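Local coordinates for Wnt inhibitor of Dorsal protein (Drosophila melanogaster, PDB 4KRR) that probably acts as a secreted Wnt ligand that binds frizzled receptors to trigger signalling, and is represented here by its N-terminal domain and linker, at residues 52-57 against 167-172; 129-134 against 155-160. All blocks are in the same frame, centred on the assembly; numbering follows the deposited sequence.

Contact 1 (52-57 against 167-172); sequences NREDVY and QMYDDA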
loop_
_atom_site.group_PDB
_atom_site.type_symbol
_atom_site.label_atom_id
_atom_site.label_comp_id
_atom_site.label_asym_id
_atom_site.label_seq_id
_atom_site.Cartn_x
_atom_site.Cartn_y
_atom_site.Cartn_z
ATOM N N ASN A 52 14.476 2.632 10.027
ATOM C CA ASN A 52 14.898 3.856 9.362
ATOM C C ASN A 52 13.920 4.221 8.248
ATOM O O ASN A 52 12.965 3.484 7.990
ATOM C CB ASN A 52 16.340 3.750 8.842
ATOM C CG ASN A 52 16.530 2.632 7.827
ATOM O OD1 ASN A 52 15.694 2.413 6.949
ATOM N ND2 ASN A 52 17.647 1.924 7.941
ATOM N N ARG A 53 14.167 5.350 7.590
ATOM C CA ARG A 53 13.249 5.871 6.580
ATOM C C ARG A 53 13.016 4.888 5.430
ATOM O O ARG A 53 11.909 4.792 4.902
ATOM C CB ARG A 53 13.753 7.211 6.036
ATOM C CG ARG A 53 12.667 8.049 5.375
ATOM C CD ARG A 53 13.249 9.229 4.612
ATOM N NE ARG A 53 13.885 10.215 5.482
ATOM C CZ ARG A 53 13.379 11.414 5.752
ATOM N NH1 ARG A 53 12.223 11.784 5.218
ATOM N NH2 ARG A 53 14.031 12.247 6.553
ATOM N N GLU A 54 14.053 4.151 5.051
ATOM C CA GLU A 54 13.921 3.175 3.974
ATOM C C GLU A 54 13.127 1.941 4.403
ATOM O O GLU A 54 12.392 1.369 3.598
ATOM C CB GLU A 54 15.287 2.778 3.404
ATOM C CG GLU A 54 15.979 3.899 2.635
ATOM C CD GLU A 54 16.497 4.987 3.551
ATOM O OE1 GLU A 54 17.124 4.639 4.573
ATOM O OE2 GLU A 54 16.262 6.182 3.265
ATOM N N ASP A 55 13.282 1.533 5.663
ATOM C CA ASP A 55 12.489 0.436 6.222
ATOM C C ASP A 55 11.013 0.792 6.140
ATOM O O ASP A 55 10.173 -0.033 5.774
ATOM C CB ASP A 55 12.853 0.189 7.690
ATOM C CG ASP A 55 14.251 -0.366 7.866
ATOM O OD1 ASP A 55 14.631 -1.291 7.117
ATOM O OD2 ASP A 55 14.969 0.126 8.764
ATOM N N VAL A 56 10.713 2.036 6.493
ATOM C CA VAL A 56 9.355 2.556 6.477
ATOM C C VAL A 56 8.752 2.556 5.072
ATOM O O VAL A 56 7.607 2.145 4.886
ATOM C CB VAL A 56 9.315 3.975 7.076
ATOM C CG1 VAL A 56 7.965 4.634 6.837
ATOM C CG2 VAL A 56 9.637 3.916 8.561
ATOM N N TYR A 57 9.520 3.004 4.084
ATOM C CA TYR A 57 9.022 3.027 2.712
ATOM C C TYR A 57 8.709 1.625 2.197
ATOM O O TYR A 57 7.641 1.388 1.635
ATOM C CB TYR A 57 10.004 3.711 1.756
ATOM C CG TYR A 57 9.609 3.522 0.307
ATOM C CD1 TYR A 57 8.650 4.339 -0.283
ATOM C CD2 TYR A 57 10.171 2.509 -0.463
ATOM C CE1 TYR A 57 8.273 4.160 -1.603
ATOM C CE2 TYR A 57 9.796 2.321 -1.778
ATOM C CZ TYR A 57 8.850 3.150 -2.343
ATOM O OH TYR A 57 8.484 2.961 -3.653
ATOM N N GLN A 167 6.346 10.579 -1.817
ATOM C CA GLN A 167 6.223 11.911 -1.237
ATOM C C GLN A 167 6.192 11.829 0.288
ATOM O O GLN A 167 6.885 12.579 0.975
ATOM C CB GLN A 167 4.965 12.608 -1.757
ATOM C CG GLN A 167 4.823 14.057 -1.312
ATOM C CD GLN A 167 5.912 14.950 -1.875
ATOM O OE1 GLN A 167 6.183 14.939 -3.077
ATOM N NE2 GLN A 167 6.549 15.727 -1.006
ATOM N N MET A 168 5.387 10.910 0.812
ATOM C CA MET A 168 5.296 10.706 2.254
ATOM C C MET A 168 6.621 10.215 2.829
ATOM O O MET A 168 6.981 10.552 3.959
ATOM C CB MET A 168 4.168 9.734 2.590
ATOM C CG MET A 168 2.825 10.409 2.800
ATOM S SD MET A 168 1.493 9.222 3.045
ATOM C CE MET A 168 1.283 8.645 1.368
ATOM N N TYR A 169 7.337 9.416 2.044
ATOM C CA TYR A 169 8.691 9.007 2.395
ATOM C C TYR A 169 9.604 10.228 2.513
ATOM O O TYR A 169 10.422 10.311 3.429
ATOM C CB TYR A 169 9.226 8.011 1.359
ATOM C CG TYR A 169 10.733 7.843 1.324
ATOM C CD1 TYR A 169 11.379 6.945 2.169
ATOM C CD2 TYR A 169 11.505 8.559 0.418
ATOM C CE1 TYR A 169 12.760 6.782 2.121
ATOM C CE2 TYR A 169 12.878 8.407 0.365
ATOM C CZ TYR A 169 13.502 7.520 1.217
ATOM O OH TYR A 169 14.872 7.376 1.152
ATOM N N ASP A 170 9.449 11.178 1.594
ATOM C CA ASP A 170 10.258 12.397 1.603
ATOM C C ASP A 170 9.943 13.274 2.810
ATOM O O ASP A 170 10.830 13.926 3.359
ATOM C CB ASP A 170 10.035 13.217 0.328
ATOM C CG ASP A 170 10.553 12.525 -0.921
ATOM O OD1 ASP A 170 11.423 11.637 -0.807
ATOM O OD2 ASP A 170 10.091 12.882 -2.024
ATOM N N ASP A 171 8.675 13.292 3.211
ATOM C CA ASP A 171 8.217 14.182 4.273
ATOM C C ASP A 171 8.051 13.463 5.608
ATOM O O ASP A 171 7.374 13.963 6.508
ATOM C CB ASP A 171 6.894 14.839 3.875
ATOM C CG ASP A 171 7.022 15.705 2.637
ATOM O OD1 ASP A 171 8.089 16.328 2.450
ATOM O OD2 ASP A 171 6.053 15.764 1.851
ATOM N N ALA A 172 8.671 12.294 5.733
ATOM C CA ALA A 172 8.551 11.481 6.939
ATOM C C ALA A 172 9.120 12.181 8.171
ATOM O O ALA A 172 10.073 12.956 8.073
ATOM C CB ALA A 172 9.227 10.133 6.736
HETATM O O HOH W 1 11.682 14.873 6.473
#
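In the helical N-terminal domain of this Wnt, the start of helix 53-75 meets the end of helix 158-170, and Tyr169 fits against Arg53, Glu54 and Tyr57. Arg53 CG is anti to the backbone N (chi1 -160°), which brings it against CE1 and CD1 of the Tyr169 ring. Arg53 CD then lies over one face, offset toward the rim, in a CH-pi contact 3.9 Å from the ring centroid. The chain bends at chi3. Arg53 NH1 donates to Tyr169 O at 2.9 Å, a nearly straight bond (165°) in the plane of both the carbonyl and the guanidinium. Tyr169 O lies in the last turn of helix 158-170, where carbonyls commonly lack helical partners. Tyr57 turns its edge toward the face of Tyr169, with planes at 70°. Tyr57 CB also touches Tyr169 CD1 at 3.5 Å. Phe27 makes an edge-to-face pair with each tyrosine.

The phenol hydroxyl of Tyr169 donates to Glu54 OE2, which accepts through its anti lone pair, the one directed away from OE1. Glu54 OE1 is hydrogen-bonded to Tyr203 OH and Ser200 OG, so three hydroxyls hold this buried carboxylate. Asn52 and Asp55 form a capping box at the start of helix 53-75. Water 1 donates to Ala172 O at 3.0 Å and accepts a weak bond from Arg53 NH1 at 3.4 Å.

Contact 2 (129-134 against 155-160); sequences SLEQEC and LKPFEA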
loop_
_atom_site.group_PDB
_atom_site.type_symbol
_atom_site.label_atom_id
_atom_site.label_comp_id
_atom_site.label_asym_id
_atom_site.label_seq_id
_atom_site.Cartn_x
_atom_site.Cartn_y
_atom_site.Cartn_z
ATOM N N SER A 129 -7.606 7.099 -2.060
ATOM C CA SER A 129 -6.995 6.862 -3.365
ATOM C C SER A 129 -8.006 6.293 -4.355
ATOM O O SER A 129 -7.642 5.593 -5.302
ATOM C CB SER A 129 -5.801 5.911 -3.239
ATOM O OG SER A 129 -4.732 6.519 -2.537
ATOM N N LEU A 130 -9.279 6.594 -4.132
ATOM C CA LEU A 130 -10.334 6.109 -5.011
ATOM C C LEU A 130 -10.585 7.049 -6.183
ATOM O O LEU A 130 -10.701 8.262 -6.012
ATOM C CB LEU A 130 -11.635 5.897 -4.235
ATOM C CG LEU A 130 -11.729 4.642 -3.367
ATOM C CD1 LEU A 130 -13.077 4.593 -2.672
ATOM C CD2 LEU A 130 -11.510 3.390 -4.204
ATOM N N GLU A 131 -10.660 6.471 -7.376
ATOM C CA GLU A 131 -11.149 7.178 -8.549
ATOM C C GLU A 131 -12.394 6.451 -9.031
ATOM O O GLU A 131 -12.937 5.612 -8.315
ATOM C CB GLU A 131 -10.084 7.208 -9.644
ATOM C CG GLU A 131 -8.991 8.237 -9.400
ATOM C CD GLU A 131 -7.908 8.214 -10.462
ATOM O OE1 GLU A 131 -7.969 7.350 -11.364
ATOM O OE2 GLU A 131 -6.992 9.064 -10.390
ATOM N N GLN A 132 -12.855 6.770 -10.234
ATOM C CA GLN A 132 -13.969 6.029 -10.811
ATOM C C GLN A 132 -13.702 5.627 -12.254
ATOM O O GLN A 132 -13.021 6.338 -12.998
ATOM C CB GLN A 132 -15.274 6.815 -10.699
ATOM C CG GLN A 132 -15.217 8.212 -11.276
ATOM C CD GLN A 132 -16.482 8.986 -10.994
ATOM O OE1 GLN A 132 -17.539 8.397 -10.773
ATOM N NE2 GLN A 132 -16.383 10.313 -10.987
ATOM N N GLU A 133 -14.241 4.475 -12.636
ATOM C CA GLU A 133 -14.083 3.958 -13.987
ATOM C C GLU A 133 -15.443 3.716 -14.624
ATOM O O GLU A 133 -16.347 3.168 -13.995
ATOM C CB GLU A 133 -13.271 2.662 -13.963
ATOM C CG GLU A 133 -12.985 2.059 -15.328
ATOM C CD GLU A 133 -12.054 0.867 -15.240
ATOM O OE1 GLU A 133 -11.586 0.568 -14.119
ATOM O OE2 GLU A 133 -11.790 0.237 -16.285
ATOM N N CYS A 134 -15.581 4.123 -15.880
ATOM C CA CYS A 134 -16.852 4.001 -16.578
ATOM C C CYS A 134 -16.749 3.064 -17.777
ATOM O O CYS A 134 -15.768 3.094 -18.521
ATOM C CB CYS A 134 -17.349 5.381 -17.014
ATOM S SG CYS A 134 -17.527 6.557 -15.643
ATOM N N LEU A 155 -9.767 1.852 -7.275
ATOM C CA LEU A 155 -8.504 2.407 -6.803
ATOM C C LEU A 155 -7.694 2.946 -7.975
ATOM O O LEU A 155 -7.724 2.377 -9.066
ATOM C CB LEU A 155 -7.690 1.343 -6.065
ATOM C CG LEU A 155 -8.124 0.969 -4.646
ATOM C CD1 LEU A 155 -7.261 -0.157 -4.104
ATOM C CD2 LEU A 155 -8.050 2.183 -3.737
ATOM N N LYS A 156 -6.971 4.041 -7.742
ATOM C CA LYS A 156 -6.071 4.603 -8.746
ATOM C C LYS A 156 -5.073 3.547 -9.197
ATOM O O LYS A 156 -4.842 2.569 -8.483
ATOM C CB LYS A 156 -5.289 5.789 -8.170
ATOM C CG LYS A 156 -6.123 6.968 -7.730
ATOM C CD LYS A 156 -5.236 8.120 -7.280
ATOM C CE LYS A 156 -4.318 7.705 -6.140
ATOM N NZ LYS A 156 -3.487 8.842 -5.656
ATOM N N PRO A 157 -4.481 3.735 -10.388
ATOM C CA PRO A 157 -3.351 2.885 -10.777
ATOM C C PRO A 157 -2.264 2.951 -9.708
ATOM O O PRO A 157 -2.062 4.004 -9.101
ATOM C CB PRO A 157 -2.866 3.514 -12.090
ATOM C CG PRO A 157 -3.567 4.847 -12.191
ATOM C CD PRO A 157 -4.848 4.683 -11.451
ATOM N N PHE A 158 -1.589 1.835 -9.466
ATOM C CA PHE A 158 -0.678 1.756 -8.331
ATOM C C PHE A 158 0.504 2.718 -8.437
ATOM O O PHE A 158 1.056 3.142 -7.421
ATOM C CB PHE A 158 -0.188 0.325 -8.108
ATOM C CG PHE A 158 0.603 0.165 -6.849
ATOM C CD1 PHE A 158 -0.025 0.211 -5.617
ATOM C CD2 PHE A 158 1.976 -0.005 -6.893
ATOM C CE1 PHE A 158 0.699 0.080 -4.449
ATOM C CE2 PHE A 158 2.706 -0.140 -5.727
ATOM C CZ PHE A 158 2.065 -0.097 -4.505
ATOM N N GLU A 159 0.875 3.069 -9.664
ATOM C CA GLU A 159 1.973 4.002 -9.895
ATOM C C GLU A 159 1.696 5.362 -9.252
ATOM O O GLU A 159 2.615 6.031 -8.778
ATOM C CB GLU A 159 2.239 4.173 -11.396
ATOM C CG GLU A 159 2.404 2.867 -12.164
ATOM C CD GLU A 159 1.078 2.272 -12.611
ATOM O OE1 GLU A 159 0.468 2.820 -13.555
ATOM O OE2 GLU A 159 0.644 1.261 -12.019
ATOM N N ALA A 160 0.428 5.765 -9.236
ATOM C CA ALA A 160 0.039 7.040 -8.637
ATOM C C ALA A 160 0.082 6.969 -7.113
ATOM O O ALA A 160 0.527 7.905 -6.448
ATOM C CB ALA A 160 -1.344 7.457 -9.117
#
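Ser129 and Leu130 run antiparallel to Leu155 and Lys156 at the base of the two-stranded hairpin formed by strands 130-136 and 149-155. Leu130 and Leu155 are a non-hydrogen-bonded pair with CA atoms 4.5 Å apart. Just outside this pair, Lys156 N donates to Ser129 O at 3.0 Å. Further along the hairpin, Glu131 and Glu133 continue the backbone pairing with Val154 and Val152. The disulfide between Cys134 and Cys151 also ties the strands together. After Lys156 the chain leaves the hairpin, and Pro157 is the N-cap of helix 158-170.

The CB atoms of Leu130 and Leu155 point away from the opposite segment, yet the ends of the side chains come back together. Their CD2 methyls meet at 3.7 Å. Leu155 also packs on His68 and Thr71 of helix 53-75.

Lys156 carries most of the remaining side-chain contact. Its CG sits 3.2 Å from Ser129 O, and the chain bends at chi3 (-58°), which turns CE toward Ser129 CB. NZ makes its salt bridge with Asp164, while Ser129 OG bonds to Leu125 O. An alanine in place of Lys156 would probably leave Asp164 without its charged mate and open a gap beside Ser129 CB and the Glu131 side chain.

Glu131 extends beyond CG and crosses the lysine chain at about a right angle. The meeting is with the lysine methylenes; the charged atoms Glu131 OE2 and Lys156 NZ are 5.9 Å apart and not in contact. Glu131 CD and OE2 both lie 3.5 Å from Lys156 CG.

In the fold
Contact 1 and contact 2 lie at opposite ends of helix 158-170. Contact 2 is made just before the helix, by the end of strand 149-155 and the two residues that join it to the helix. Contact 1 includes its last turn. Their centres are 22 Å apart and their nearest atoms about 7 Å apart, so they do not touch. Along the chain the order is 52-57, 129-134, 155-160 and 167-172, with contact 2 nested inside the loop closed by contact 1. Helix 53-75, which begins in contact 1, also runs past contact 2. Contact 1 holds two helices of the N-terminal Wnt domain together; contact 2 closes the base of the hairpin where the chain passes into the shared helix.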